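Local coordinates for protein Rubredoxin\:oxygen oxidoreductase (PDB 1E5D) that catalyses the four-electron reduction of one oxygen molecule to two water molecules, using a diiron centre and flavin mononucleotide, at residues Lys44-Asp49 with Leu130-Arg135; Lys5-Phe10 with Pro219-Pro224; Asp73-Gln78 with Gly86-Leu91. All coordinates share one frame; numbering follows the deposited sequence.

All three contacts belong to the metallo-beta-lactamase-like half of the protein, the domain that holds the diiron centre. They are nested along the chain: interaction 2 closes the widest loop, interaction 1 lies inside it, and interaction 3 inside that. The centre of interaction 1 is about 14 Å from that of interaction 2 and about 13 Å from that of interaction 3. Interactions 1 and 2 each join the sheet holding strands 4-7, 46-48 and 74-77 to the second sheet, whereas interaction 3 packs helix 88-95 onto the first. Interaction 1 touches both others, through R135 against F10 and G9 and through backbone bonding of strand 46-48 to strand 74-77; interactions 2 and 3 stay apart, their centres about 19 Å from each other.

Interaction 1 (Lys44-Asp49 with Leu130-Arg135); sequences KTTLFD and LSLGKR
The ring of F48 meets L132 at its rim: methyl CD2 of L132 lies near the ring plane, 4.4 Å from CZ of F48. F48 is modelled in two conformers, so this loose contact is tentative. Within the 130-135 segment, the guanidinium of R135 has NZ of K134 over one face, 3.7 Å above the plane and shifted toward the rim; the carboxylate of E158 draws both cations, by a salt bridge to R135 NH1 and a long, weak ion pair to K134 NZ. L132 does the work between the segments. Its carbonyl accepts the single hydrogen bond of the contact, with K44 N 2.7 Å from L132 O; the N-H points somewhat off line (142°), and the donor sits 26° out of the carbonyl plane. K44 CB lies beside the same oxygen, 3.0 Å from L132 O. Beyond CB the lysine bends away, and NZ pairs with E98 and with the hydroxyl of Y74. Further in, CG of L132 lies 3.8 Å from OG1 of T46, the two side chains crossing at about a right angle. T46 keeps OG1 beside its own backbone N (chi1 -58°), which turns the oxygen onto the leucine. L132 N bonds back to R135 O within a tight turn passing through G133, and the carboxylate of D42 braces that turn through the amides of K134 and R135. This is where two hairpin turns from the two sheets of the metallo-beta-lactamase sandwich meet. One links strands 33-40 and 46-48, the other strands 129-131 and 136-141. T46 and F48 also rest on V76 of strand 74-77, and L132 reaches V137 of strand 136-141 and F155 of strand 151-155, so the contact lies between the sheets at the end of the sandwich.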
ATOM      1  N   LYS A  44      39.737 -18.678 -24.310  1.00 34.87           N
ATOM      2  CA  LYS A  44      39.206 -18.378 -22.991  1.00 34.74           C
ATOM      3  C   LYS A  44      37.680 -18.361 -23.091  1.00 32.35           C
ATOM      4  O   LYS A  44      37.093 -17.405 -23.603  1.00 33.29           O
ATOM      5  CB  LYS A  44      39.766 -17.051 -22.499  1.00 41.56           C
ATOM      6  CG  LYS A  44      41.024 -17.116 -21.663  1.00 50.76           C
ATOM      7  CD  LYS A  44      41.785 -18.418 -21.782  1.00 57.84           C
ATOM      8  CE  LYS A  44      42.518 -18.785 -20.506  1.00 58.00           C
ATOM      9  NZ  LYS A  44      42.974 -17.585 -19.753  1.00 60.24           N
ATOM     10  N   THR A  45      37.023 -19.428 -22.641  1.00 27.22           N
ATOM     11  CA  THR A  45      35.569 -19.469 -22.790  1.00 31.50           C
ATOM     12  C   THR A  45      34.883 -18.747 -21.635  1.00 30.77           C
ATOM     13  O   THR A  45      35.160 -18.997 -20.462  1.00 26.74           O
ATOM     14  CB  THR A  45      35.033 -20.906 -22.895  1.00 32.57           C
ATOM     15  OG1 THR A  45      35.392 -21.452 -24.169  1.00 41.46           O
ATOM     16  CG2 THR A  45      33.512 -20.888 -22.828  1.00 38.25           C
ATOM     17  N   THR A  46      33.976 -17.832 -21.987  1.00 23.21           N
ATOM     18  CA  THR A  46      33.439 -16.922 -20.987  1.00 24.18           C
ATOM     19  C   THR A  46      31.921 -16.932 -20.862  1.00 24.80           C
ATOM     20  O   THR A  46      31.165 -16.991 -21.826  1.00 28.60           O
ATOM     21  CB  THR A  46      33.876 -15.471 -21.293  1.00 23.62           C
ATOM     22  OG1 THR A  46      35.302 -15.414 -21.318  1.00 28.68           O
ATOM     23  CG2 THR A  46      33.403 -14.549 -20.187  1.00 23.61           C
ATOM     24  N   LEU A  47      31.504 -16.859 -19.606  1.00 21.67           N
ATOM     25  CA  LEU A  47      30.118 -16.744 -19.190  1.00 17.14           C
ATOM     26  C   LEU A  47      29.839 -15.331 -18.698  1.00 20.57           C
ATOM     27  O   LEU A  47      30.482 -14.847 -17.756  1.00 20.92           O
ATOM     28  CB  LEU A  47      29.850 -17.760 -18.091  1.00 19.81           C
ATOM     29  CG  LEU A  47      28.441 -18.317 -17.939  1.00 25.53           C
ATOM     30  CD1 LEU A  47      27.958 -18.039 -16.530  1.00  8.50           C
ATOM     31  CD2 LEU A  47      27.495 -17.732 -18.969  1.00 17.51           C
ATOM     32  N   PHE A  48      28.888 -14.624 -19.314  1.00 14.28           N
ATOM     33  CA  PHE A  48      28.500 -13.300 -18.847  0.77 13.74           C
ATOM     34  C   PHE A  48      27.182 -13.424 -18.078  0.77 12.84           C
ATOM     35  O   PHE A  48      26.328 -14.160 -18.576  0.77  7.68           O
ATOM     36  CB  PHE A  48      28.324 -12.302 -19.983  0.77 14.70           C
ATOM     37  CG  PHE A  48      29.577 -12.044 -20.799  1.00 15.24           C
ATOM     38  CD1 PHE A  48      30.033 -12.990 -21.706  1.00 14.99           C
ATOM     39  CD2 PHE A  48      30.279 -10.861 -20.645  1.00 13.63           C
ATOM     40  CE1 PHE A  48      31.181 -12.745 -22.440  1.00 17.86           C
ATOM     41  CE2 PHE A  48      31.427 -10.616 -21.381  1.00 17.13           C
ATOM     42  CZ  PHE A  48      31.886 -11.564 -22.284  1.00 13.57           C
ATOM     43  N   ASP A  49      27.079 -12.735 -16.955  0.77 13.83           N
ATOM     44  CA  ASP A  49      25.920 -12.772 -16.073  0.77  9.41           C
ATOM     45  C   ASP A  49      25.798 -14.163 -15.439  0.77 14.81           C
ATOM     46  O   ASP A  49      26.641 -15.027 -15.672  0.77 20.42           O
ATOM     47  CB  ASP A  49      24.627 -12.443 -16.810  0.77 15.54           C
ATOM     48  CG  ASP A  49      24.708 -11.243 -17.731  0.77 23.36           C
ATOM     49  OD1 ASP A  49      25.569 -10.375 -17.458  0.77 23.81           O
ATOM     50  OD2 ASP A  49      23.919 -11.148 -18.705  0.77 10.58           O
ATOM     51  N   LEU A 130      39.828  -6.912 -22.790  1.00 29.48           N
ATOM     52  CA  LEU A 130      40.238  -8.235 -22.346  1.00 33.04           C
ATOM     53  C   LEU A 130      40.227  -9.187 -23.533  1.00 35.80           C
ATOM     54  O   LEU A 130      39.208  -9.349 -24.206  1.00 43.89           O
ATOM     55  CB  LEU A 130      39.306  -8.739 -21.247  1.00 36.45           C
ATOM     56  CG  LEU A 130      39.521 -10.172 -20.766  1.00 40.08           C
ATOM     57  CD1 LEU A 130      40.764 -10.249 -19.898  1.00 30.99           C
ATOM     58  CD2 LEU A 130      38.308 -10.686 -20.000  1.00 47.27           C
ATOM     59  N   SER A 131      41.375  -9.796 -23.773  1.00 37.73           N
ATOM     60  CA  SER A 131      41.512 -10.821 -24.796  1.00 38.59           C
ATOM     61  C   SER A 131      40.869 -12.117 -24.317  1.00 30.27           C
ATOM     62  O   SER A 131      41.173 -12.572 -23.212  1.00 34.09           O
ATOM     63  CB  SER A 131      42.985 -11.060 -25.133  1.00 43.49           C
ATOM     64  OG  SER A 131      43.144 -12.004 -26.180  1.00 58.48           O
ATOM     65  N   LEU A 132      39.990 -12.703 -25.120  1.00 28.70           N
ATOM     66  CA  LEU A 132      39.368 -13.964 -24.705  1.00 37.92           C
ATOM     67  C   LEU A 132      39.920 -15.099 -25.571  1.00 38.51           C
ATOM     68  O   LEU A 132      39.571 -16.262 -25.406  1.00 36.33           O
ATOM     69  CB  LEU A 132      37.851 -13.883 -24.787  1.00 37.48           C
ATOM     70  CG  LEU A 132      37.099 -13.113 -23.705  1.00 31.58           C
ATOM     71  CD1 LEU A 132      37.717 -11.760 -23.412  1.00 44.46           C
ATOM     72  CD2 LEU A 132      35.647 -12.911 -24.127  1.00 27.68           C
ATOM     73  N   GLY A 133      40.790 -14.688 -26.477  1.00 36.25           N
ATOM     74  CA  GLY A 133      41.430 -15.484 -27.499  1.00 32.97           C
ATOM     75  C   GLY A 133      41.275 -14.805 -28.851  1.00 33.60           C
ATOM     76  O   GLY A 133      41.859 -13.750 -29.109  1.00 30.59           O
ATOM     77  N   LYS A 134      40.460 -15.392 -29.727  1.00 33.31           N
ATOM     78  CA  LYS A 134      40.194 -14.730 -31.005  1.00 29.98           C
ATOM     79  C   LYS A 134      39.390 -13.457 -30.784  1.00 35.53           C
ATOM     80  O   LYS A 134      39.593 -12.437 -31.450  1.00 47.97           O
ATOM     81  CB  LYS A 134      39.483 -15.688 -31.963  1.00 29.40           C
ATOM     82  CG  LYS A 134      38.107 -15.215 -32.392  1.00 36.76           C
ATOM     83  CD  LYS A 134      37.334 -16.277 -33.150  1.00 48.13           C
ATOM     84  CE  LYS A 134      36.846 -15.766 -34.495  1.00 57.97           C
ATOM     85  NZ  LYS A 134      35.682 -14.845 -34.376  1.00 74.09           N
ATOM     86  N   ARG A 135      38.444 -13.455 -29.837  1.00 35.79           N
ATOM     87  CA  ARG A 135      37.675 -12.219 -29.653  1.00 30.09           C
ATOM     88  C   ARG A 135      38.293 -11.356 -28.571  1.00 33.20           C
ATOM     89  O   ARG A 135      39.057 -11.843 -27.741  1.00 32.83           O
ATOM     90  CB  ARG A 135      36.215 -12.537 -29.313  1.00 25.81           C
ATOM     91  CG  ARG A 135      35.454 -13.077 -30.511  1.00 30.54           C
ATOM     92  CD  ARG A 135      34.108 -13.674 -30.169  1.00 29.88           C
ATOM     93  NE  ARG A 135      34.074 -15.131 -30.315  1.00 33.36           N
ATOM     94  CZ  ARG A 135      33.377 -15.738 -31.271  1.00 41.41           C
ATOM     95  NH1 ARG A 135      32.689 -14.992 -32.129  1.00 65.01           N
ATOM     96  NH2 ARG A 135      33.353 -17.056 -31.390  1.00 39.07           N
TER

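Interaction 2 (Lys5-Phe10 with Pro219-Pro224); sequences KIIDGF and PEFICP
I6 lays its CG2 methyl over one face of the F221 ring, a CH-pi contact across the metallo-beta-lactamase sandwich, from the outermost strand 4-7 of one sheet to strand 221-224 of the other. CG2 stands 3.8 Å from the centroid of the F221 ring, 26° off the normal and displaced toward the CD1-CE1 side. The isoleucine and the phenylalanine run past one another in opposite directions. I6 sets CG2 anti to its backbone N, with CG1 beside that N (chi1 -58°), so one branch covers the ring while the other carries CD1 to C223, 4.3 Å from its SG. From the next residue, I7 CG2 comes in at a slant and reaches F221 CE2 at 3.3 Å, neither squarely over the face nor at the rim. These two methyls take the CD1-CE1 and CE2-CZ sides of one ring, and no hydrogen bond crosses between the segments.

One shell out, the backbone sets the positions. The chain turns a corner at I6, then makes a type II beta turn from I7 to F10 with G9 in its third position at positive phi, which suits a glycine. F10 N closes that turn onto I7 O at 2.8 Å, and I6 N bonds to F10 O. This compact corner presents two successive isoleucines to F221. Across from it, F221 is held in its sheet by backbone bonds to K159 and L161. Y38 packs on both I6 and C223, while V160 packs on I7 and C223, carrying the apolar patch into each sheet. On the outer side of the corner, K5 and D8 form a salt bridge whose hydrogen bond is weak, with K5 NZ 3.3 Å from D8 OD1.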
ATOM      1  N   LYS A   5      21.372 -20.035 -29.998  1.00 29.42           N
ATOM      2  CA  LYS A   5      22.498 -19.483 -30.739  1.00 26.42           C
ATOM      3  C   LYS A   5      22.161 -18.068 -31.175  1.00 26.94           C
ATOM      4  O   LYS A   5      21.181 -17.816 -31.875  1.00 27.41           O
ATOM      5  CB  LYS A   5      22.857 -20.331 -31.958  1.00 37.91           C
ATOM      6  CG  LYS A   5      24.354 -20.544 -32.131  1.00 50.14           C
ATOM      7  CD  LYS A   5      24.824 -20.095 -33.505  1.00 56.40           C
ATOM      8  CE  LYS A   5      26.147 -20.739 -33.883  1.00 65.42           C
ATOM      9  NZ  LYS A   5      25.983 -21.768 -34.948  1.00 83.40           N
ATOM     10  N   ILE A   6      23.010 -17.137 -30.740  1.00 22.46           N
ATOM     11  CA  ILE A   6      22.728 -15.765 -31.168  1.00 23.67           C
ATOM     12  C   ILE A   6      23.454 -15.546 -32.492  1.00 30.62           C
ATOM     13  O   ILE A   6      22.814 -15.352 -33.520  1.00 34.97           O
ATOM     14  CB  ILE A   6      23.144 -14.762 -30.092  1.00 24.92           C
ATOM     15  CG1 ILE A   6      22.445 -14.994 -28.744  1.00 22.77           C
ATOM     16  CG2 ILE A   6      22.931 -13.341 -30.574  1.00 22.71           C
ATOM     17  CD1 ILE A   6      23.172 -14.355 -27.581  1.00 23.11           C
ATOM     18  N   ILE A   7      24.764 -15.619 -32.387  1.00 31.85           N
ATOM     19  CA  ILE A   7      25.719 -15.704 -33.473  1.00 33.65           C
ATOM     20  C   ILE A   7      26.730 -16.809 -33.138  1.00 39.50           C
ATOM     21  O   ILE A   7      26.767 -17.298 -32.009  1.00 53.16           O
ATOM     22  CB  ILE A   7      26.476 -14.400 -33.761  1.00 27.25           C
ATOM     23  CG1 ILE A   7      27.280 -13.857 -32.579  1.00 28.44           C
ATOM     24  CG2 ILE A   7      25.523 -13.337 -34.279  1.00 26.63           C
ATOM     25  CD1 ILE A   7      28.136 -12.664 -32.939  1.00 27.45           C
ATOM     26  N   ASP A   8      27.525 -17.180 -34.123  1.00 39.68           N
ATOM     27  CA  ASP A   8      28.505 -18.250 -33.984  1.00 38.37           C
ATOM     28  C   ASP A   8      29.360 -18.032 -32.748  1.00 31.86           C
ATOM     29  O   ASP A   8      29.980 -16.976 -32.600  1.00 31.88           O
ATOM     30  CB  ASP A   8      29.380 -18.328 -35.236  1.00 53.06           C
ATOM     31  CG  ASP A   8      28.567 -18.536 -36.504  1.00 68.07           C
ATOM     32  OD1 ASP A   8      27.807 -19.529 -36.542  1.00 77.53           O
ATOM     33  OD2 ASP A   8      28.667 -17.720 -37.447  1.00 91.05           O
ATOM     34  N   GLY A   9      29.376 -19.016 -31.853  1.00 28.37           N
ATOM     35  CA  GLY A   9      30.152 -18.906 -30.631  1.00 29.40           C
ATOM     36  C   GLY A   9      29.523 -18.089 -29.520  1.00 28.67           C
ATOM     37  O   GLY A   9      30.134 -17.969 -28.455  1.00 38.46           O
ATOM     38  N   PHE A  10      28.336 -17.533 -29.741  1.00 21.42           N
ATOM     39  CA  PHE A  10      27.609 -16.769 -28.738  1.00 18.81           C
ATOM     40  C   PHE A  10      26.279 -17.448 -28.418  1.00 18.02           C
ATOM     41  O   PHE A  10      25.406 -17.612 -29.273  1.00 22.27           O
ATOM     42  CB  PHE A  10      27.321 -15.348 -29.187  1.00 20.89           C
ATOM     43  CG  PHE A  10      28.461 -14.356 -29.191  1.00 29.36           C
ATOM     44  CD1 PHE A  10      29.472 -14.446 -30.134  1.00 34.88           C
ATOM     45  CD2 PHE A  10      28.513 -13.338 -28.256  1.00 28.90           C
ATOM     46  CE1 PHE A  10      30.511 -13.537 -30.140  1.00 35.86           C
ATOM     47  CE2 PHE A  10      29.545 -12.420 -28.259  1.00 33.13           C
ATOM     48  CZ  PHE A  10      30.547 -12.516 -29.206  1.00 35.24           C
ATOM     49  N   PRO A 219      25.524  -1.323 -31.837  1.00 35.04           N
ATOM     50  CA  PRO A 219      25.272  -2.759 -31.767  1.00 32.90           C
ATOM     51  C   PRO A 219      24.394  -3.300 -32.892  1.00 29.22           C
ATOM     52  O   PRO A 219      23.548  -2.600 -33.439  1.00 32.92           O
ATOM     53  CB  PRO A 219      24.532  -2.918 -30.431  1.00 32.87           C
ATOM     54  CG  PRO A 219      24.765  -1.640 -29.692  1.00 36.39           C
ATOM     55  CD  PRO A 219      24.824  -0.582 -30.765  1.00 35.72           C
ATOM     56  N   GLU A 220      24.628  -4.570 -33.191  1.00 27.39           N
ATOM     57  CA  GLU A 220      23.806  -5.390 -34.063  1.00 28.21           C
ATOM     58  C   GLU A 220      22.922  -6.290 -33.198  1.00 24.55           C
ATOM     59  O   GLU A 220      21.875  -6.762 -33.614  1.00 20.22           O
ATOM     60  CB  GLU A 220      24.653  -6.226 -35.016  1.00 32.59           C
ATOM     61  CG  GLU A 220      24.380  -5.930 -36.485  1.00 44.28           C
ATOM     62  CD  GLU A 220      25.585  -5.382 -37.220  1.00 55.41           C
ATOM     63  OE1 GLU A 220      26.378  -6.196 -37.741  1.00 79.25           O
ATOM     64  OE2 GLU A 220      25.752  -4.146 -37.293  1.00 68.48           O
ATOM     65  N   PHE A 221      23.386  -6.489 -31.975  1.00 16.89           N
ATOM     66  CA  PHE A 221      22.739  -7.249 -30.938  1.00 19.04           C
ATOM     67  C   PHE A 221      22.846  -6.585 -29.572  1.00 26.81           C
ATOM     68  O   PHE A 221      23.958  -6.312 -29.102  1.00 22.84           O
ATOM     69  CB  PHE A 221      23.410  -8.617 -30.817  1.00 19.37           C
ATOM     70  CG  PHE A 221      23.104  -9.561 -31.959  1.00 21.73           C
ATOM     71  CD1 PHE A 221      21.925 -10.285 -31.954  1.00 23.93           C
ATOM     72  CD2 PHE A 221      23.999  -9.703 -33.007  1.00 22.59           C
ATOM     73  CE1 PHE A 221      21.649 -11.154 -32.994  1.00 27.70           C
ATOM     74  CE2 PHE A 221      23.730 -10.576 -34.045  1.00 22.79           C
ATOM     75  CZ  PHE A 221      22.551 -11.299 -34.034  1.00 24.20           C
ATOM     76  N   ILE A 222      21.708  -6.342 -28.920  1.00 21.31           N
ATOM     77  CA  ILE A 222      21.803  -5.962 -27.510  1.00 18.98           C
ATOM     78  C   ILE A 222      21.242  -7.095 -26.648  1.00 15.32           C
ATOM     79  O   ILE A 222      20.135  -7.548 -26.899  1.00 15.43           O
ATOM     80  CB  ILE A 222      21.082  -4.658 -27.156  1.00 18.25           C
ATOM     81  CG1 ILE A 222      21.736  -3.441 -27.807  1.00 14.03           C
ATOM     82  CG2 ILE A 222      20.984  -4.524 -25.641  1.00 15.04           C
ATOM     83  CD1 ILE A 222      20.836  -2.233 -27.941  1.00 22.14           C
ATOM     84  N   CYS A 223      22.031  -7.515 -25.682  1.00 18.59           N
ATOM     85  CA  CYS A 223      21.769  -8.673 -24.845  1.00 20.36           C
ATOM     86  C   CYS A 223      21.612  -8.280 -23.381  1.00 27.40           C
ATOM     87  O   CYS A 223      22.592  -8.160 -22.647  1.00 27.13           O
ATOM     88  CB  CYS A 223      22.912  -9.682 -25.017  1.00 19.07           C
ATOM     89  SG  CYS A 223      23.199 -10.162 -26.741  1.00 20.71           S
ATOM     90  N   PRO A 224      20.364  -8.064 -22.977  1.00 23.03           N
ATOM     91  CA  PRO A 224      20.030  -7.753 -21.585  1.00 20.72           C
ATOM     92  C   PRO A 224      19.747  -8.995 -20.735  1.00 18.59           C
ATOM     93  O   PRO A 224      19.543 -10.100 -21.250  1.00 17.35           O
ATOM     94  CB  PRO A 224      18.761  -6.912 -21.760  1.00 16.53           C
ATOM     95  CG  PRO A 224      18.088  -7.505 -22.943  1.00 19.91           C
ATOM     96  CD  PRO A 224      19.162  -8.070 -23.828  1.00 19.14           C
TER

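Interaction 3 (Asp73-Gln78 with Gly86-Leu91); sequences DYLVIQ and GALPAL
L88 drops its forked end onto L75 and I77, two strand residues that point to the same side of the sheet. This is the first leg of a beta-alpha-beta crossover: strand 74-77, then helix 88-95, then the parallel neighbouring strand 99-103. The two leucine methyls divide the work. CD1 of L88 sits 4.1 Å from CD1 of L75 and equally far from CD1 of I77, bridging the two, while CD2 of L88 comes within 3.8 Å of I77 CG1. L88 leaves the helix alongside the strand rather than facing it, and CG anti to the backbone N (chi1 178°) brings the methyls across. One helical turn further on, L91 continues the row with its CD1 methyl against L75. L75 thus serves both helix residues, CD1 for L88 and CD2 for L91, and every side chain here is slanted across its partner. The interface is buried and purely apolar, with no hydrogen bond between the segments.

M110 of helix 104-114 also packs on I77 and L88, and L59 and L60 of helix 56-64 and L47 of strand 46-48 pack on L91. The short link from strand to helix carries the HxExDH motif of the metallo-beta-lactamase family, including H79, E81 and D83 of the diiron pocket. The side chain of I77 is about 6 Å from that of H79 and about 10 Å from the bound mu-oxo-diiron centre. The packing joins the strand before the ligand-bearing segment to the helix after it, and probably helps hold that segment in place. A87 takes the N-cap position, and the first helical turn is closed by L91 N bonding to A87 O at 2.8 Å.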
ATOM      1  N   ASP A  73      36.359 -20.560 -18.503  1.00 27.11           N
ATOM      2  CA  ASP A  73      37.492 -20.045 -17.742  1.00 27.65           C
ATOM      3  C   ASP A  73      37.114 -18.765 -17.001  1.00 26.05           C
ATOM      4  O   ASP A  73      37.588 -18.515 -15.895  1.00 28.07           O
ATOM      5  CB  ASP A  73      38.694 -19.734 -18.632  1.00 32.89           C
ATOM      6  CG  ASP A  73      39.140 -20.869 -19.523  1.00 33.41           C
ATOM      7  OD1 ASP A  73      39.813 -21.787 -19.003  1.00 52.49           O
ATOM      8  OD2 ASP A  73      38.817 -20.830 -20.731  1.00 26.30           O
ATOM      9  N   TYR A  74      36.282 -17.977 -17.671  1.00 25.76           N
ATOM     10  CA  TYR A  74      35.990 -16.636 -17.201  1.00 31.68           C
ATOM     11  C   TYR A  74      34.526 -16.455 -16.822  1.00 32.01           C
ATOM     12  O   TYR A  74      33.616 -16.955 -17.480  1.00 35.44           O
ATOM     13  CB  TYR A  74      36.339 -15.608 -18.280  1.00 39.85           C
ATOM     14  CG  TYR A  74      37.812 -15.376 -18.508  1.00 44.75           C
ATOM     15  CD1 TYR A  74      38.752 -15.635 -17.517  1.00 42.55           C
ATOM     16  CD2 TYR A  74      38.261 -14.892 -19.733  1.00 45.83           C
ATOM     17  CE1 TYR A  74      40.100 -15.414 -17.753  1.00 39.97           C
ATOM     18  CE2 TYR A  74      39.600 -14.668 -19.972  1.00 44.55           C
ATOM     19  CZ  TYR A  74      40.516 -14.933 -18.977  1.00 42.58           C
ATOM     20  OH  TYR A  74      41.854 -14.711 -19.214  1.00 50.31           O
ATOM     21  N   LEU A  75      34.356 -15.705 -15.742  1.00 24.29           N
ATOM     22  CA  LEU A  75      33.026 -15.298 -15.306  1.00 16.06           C
ATOM     23  C   LEU A  75      32.995 -13.779 -15.267  1.00 16.95           C
ATOM     24  O   LEU A  75      33.801 -13.176 -14.561  1.00 29.16           O
ATOM     25  CB  LEU A  75      32.670 -15.898 -13.950  1.00 16.36           C
ATOM     26  CG  LEU A  75      32.522 -17.425 -13.913  1.00 18.77           C
ATOM     27  CD1 LEU A  75      32.346 -17.920 -12.491  1.00 16.25           C
ATOM     28  CD2 LEU A  75      31.362 -17.860 -14.792  1.00 28.48           C
ATOM     29  N   VAL A  76      32.100 -13.158 -16.029  1.00 14.32           N
ATOM     30  CA  VAL A  76      32.027 -11.696 -15.934  1.00 20.39           C
ATOM     31  C   VAL A  76      30.762 -11.297 -15.186  1.00 20.83           C
ATOM     32  O   VAL A  76      29.655 -11.497 -15.690  1.00 22.41           O
ATOM     33  CB  VAL A  76      32.055 -11.025 -17.313  1.00 22.27           C
ATOM     34  CG1 VAL A  76      31.708  -9.550 -17.177  1.00 11.73           C
ATOM     35  CG2 VAL A  76      33.414 -11.189 -17.980  1.00 23.24           C
ATOM     36  N   ILE A  77      30.904 -10.744 -13.983  1.00 18.72           N
ATOM     37  CA  ILE A  77      29.714 -10.347 -13.233  1.00 11.96           C
ATOM     38  C   ILE A  77      29.518  -8.835 -13.293  1.00 13.50           C
ATOM     39  O   ILE A  77      30.268  -8.076 -12.695  1.00 21.20           O
ATOM     40  CB  ILE A  77      29.776 -10.798 -11.773  1.00  8.57           C
ATOM     41  CG1 ILE A  77      30.244 -12.244 -11.614  1.00 12.48           C
ATOM     42  CG2 ILE A  77      28.421 -10.603 -11.107  1.00  7.53           C
ATOM     43  CD1 ILE A  77      29.332 -13.204 -12.359  1.00 22.51           C
ATOM     44  N   GLN A  78      28.480  -8.487 -14.046  1.00 17.49           N
ATOM     45  CA  GLN A  78      28.171  -7.122 -14.426  1.00 16.79           C
ATOM     46  C   GLN A  78      27.223  -6.424 -13.468  1.00 18.97           C
ATOM     47  O   GLN A  78      27.059  -5.208 -13.590  1.00 33.09           O
ATOM     48  CB  GLN A  78      27.535  -7.085 -15.821  1.00 15.65           C
ATOM     49  CG  GLN A  78      28.147  -8.096 -16.786  1.00 16.90           C
ATOM     50  CD  GLN A  78      27.922  -7.642 -18.218  1.00 23.58           C
ATOM     51  OE1 GLN A  78      28.681  -6.809 -18.714  1.00 26.19           O
ATOM     52  NE2 GLN A  78      26.886  -8.174 -18.853  1.00 21.69           N
ATOM     53  N   GLY A  86      23.053 -14.525  -8.404  1.00 16.81           N
ATOM     54  CA  GLY A  86      22.672 -15.486  -7.396  1.00 20.05           C
ATOM     55  C   GLY A  86      23.281 -16.858  -7.531  1.00 22.91           C
ATOM     56  O   GLY A  86      23.445 -17.554  -6.523  1.00 30.89           O
ATOM     57  N   ALA A  87      23.597 -17.259  -8.757  1.00 15.35           N
ATOM     58  CA  ALA A  87      24.135 -18.594  -8.996  1.00 18.02           C
ATOM     59  C   ALA A  87      25.657 -18.541  -9.082  1.00 24.60           C
ATOM     60  O   ALA A  87      26.313 -19.526  -9.411  1.00 28.06           O
ATOM     61  CB  ALA A  87      23.533 -19.193 -10.254  1.00  9.01           C
ATOM     62  N   LEU A  88      26.213 -17.371  -8.777  1.00 23.52           N
ATOM     63  CA  LEU A  88      27.668 -17.201  -8.818  1.00 24.36           C
ATOM     64  C   LEU A  88      28.345 -18.256  -7.952  1.00 27.48           C
ATOM     65  O   LEU A  88      29.206 -18.967  -8.484  1.00 27.01           O
ATOM     66  CB  LEU A  88      28.062 -15.785  -8.423  1.00 18.36           C
ATOM     67  CG  LEU A  88      29.547 -15.448  -8.368  1.00 18.34           C
ATOM     68  CD1 LEU A  88      30.281 -15.994  -9.575  1.00 24.48           C
ATOM     69  CD2 LEU A  88      29.759 -13.937  -8.267  1.00 16.70           C
ATOM     70  N   PRO A  89      27.991 -18.422  -6.687  1.00 26.94           N
ATOM     71  CA  PRO A  89      28.595 -19.496  -5.882  1.00 25.77           C
ATOM     72  C   PRO A  89      28.504 -20.861  -6.550  1.00 26.26           C
ATOM     73  O   PRO A  89      29.497 -21.590  -6.613  1.00 43.16           O
ATOM     74  CB  PRO A  89      27.753 -19.511  -4.602  1.00 24.53           C
ATOM     75  CG  PRO A  89      27.217 -18.125  -4.497  1.00 27.31           C
ATOM     76  CD  PRO A  89      27.019 -17.643  -5.904  1.00 23.24           C
ATOM     77  N   ALA A  90      27.339 -21.249  -7.057  1.00 26.82           N
ATOM     78  CA  ALA A  90      27.248 -22.554  -7.714  1.00 26.45           C
ATOM     79  C   ALA A  90      28.155 -22.625  -8.934  1.00 24.96           C
ATOM     80  O   ALA A  90      28.714 -23.673  -9.256  1.00 33.36           O
ATOM     81  CB  ALA A  90      25.816 -22.869  -8.131  1.00 18.98           C
ATOM     82  N   LEU A  91      28.297 -21.506  -9.646  1.00 20.96           N
ATOM     83  CA  LEU A  91      29.079 -21.547 -10.877  1.00 22.15           C
ATOM     84  C   LEU A  91      30.571 -21.642 -10.581  1.00 28.87           C
ATOM     85  O   LEU A  91      31.316 -22.343 -11.265  1.00 33.22           O
ATOM     86  CB  LEU A  91      28.797 -20.316 -11.722  1.00 28.30           C
ATOM     87  CG  LEU A  91      27.650 -20.363 -12.724  1.00 33.30           C
ATOM     88  CD1 LEU A  91      27.570 -19.003 -13.408  1.00 38.43           C
ATOM     89  CD2 LEU A  91      27.807 -21.472 -13.744  1.00 30.68           C
TER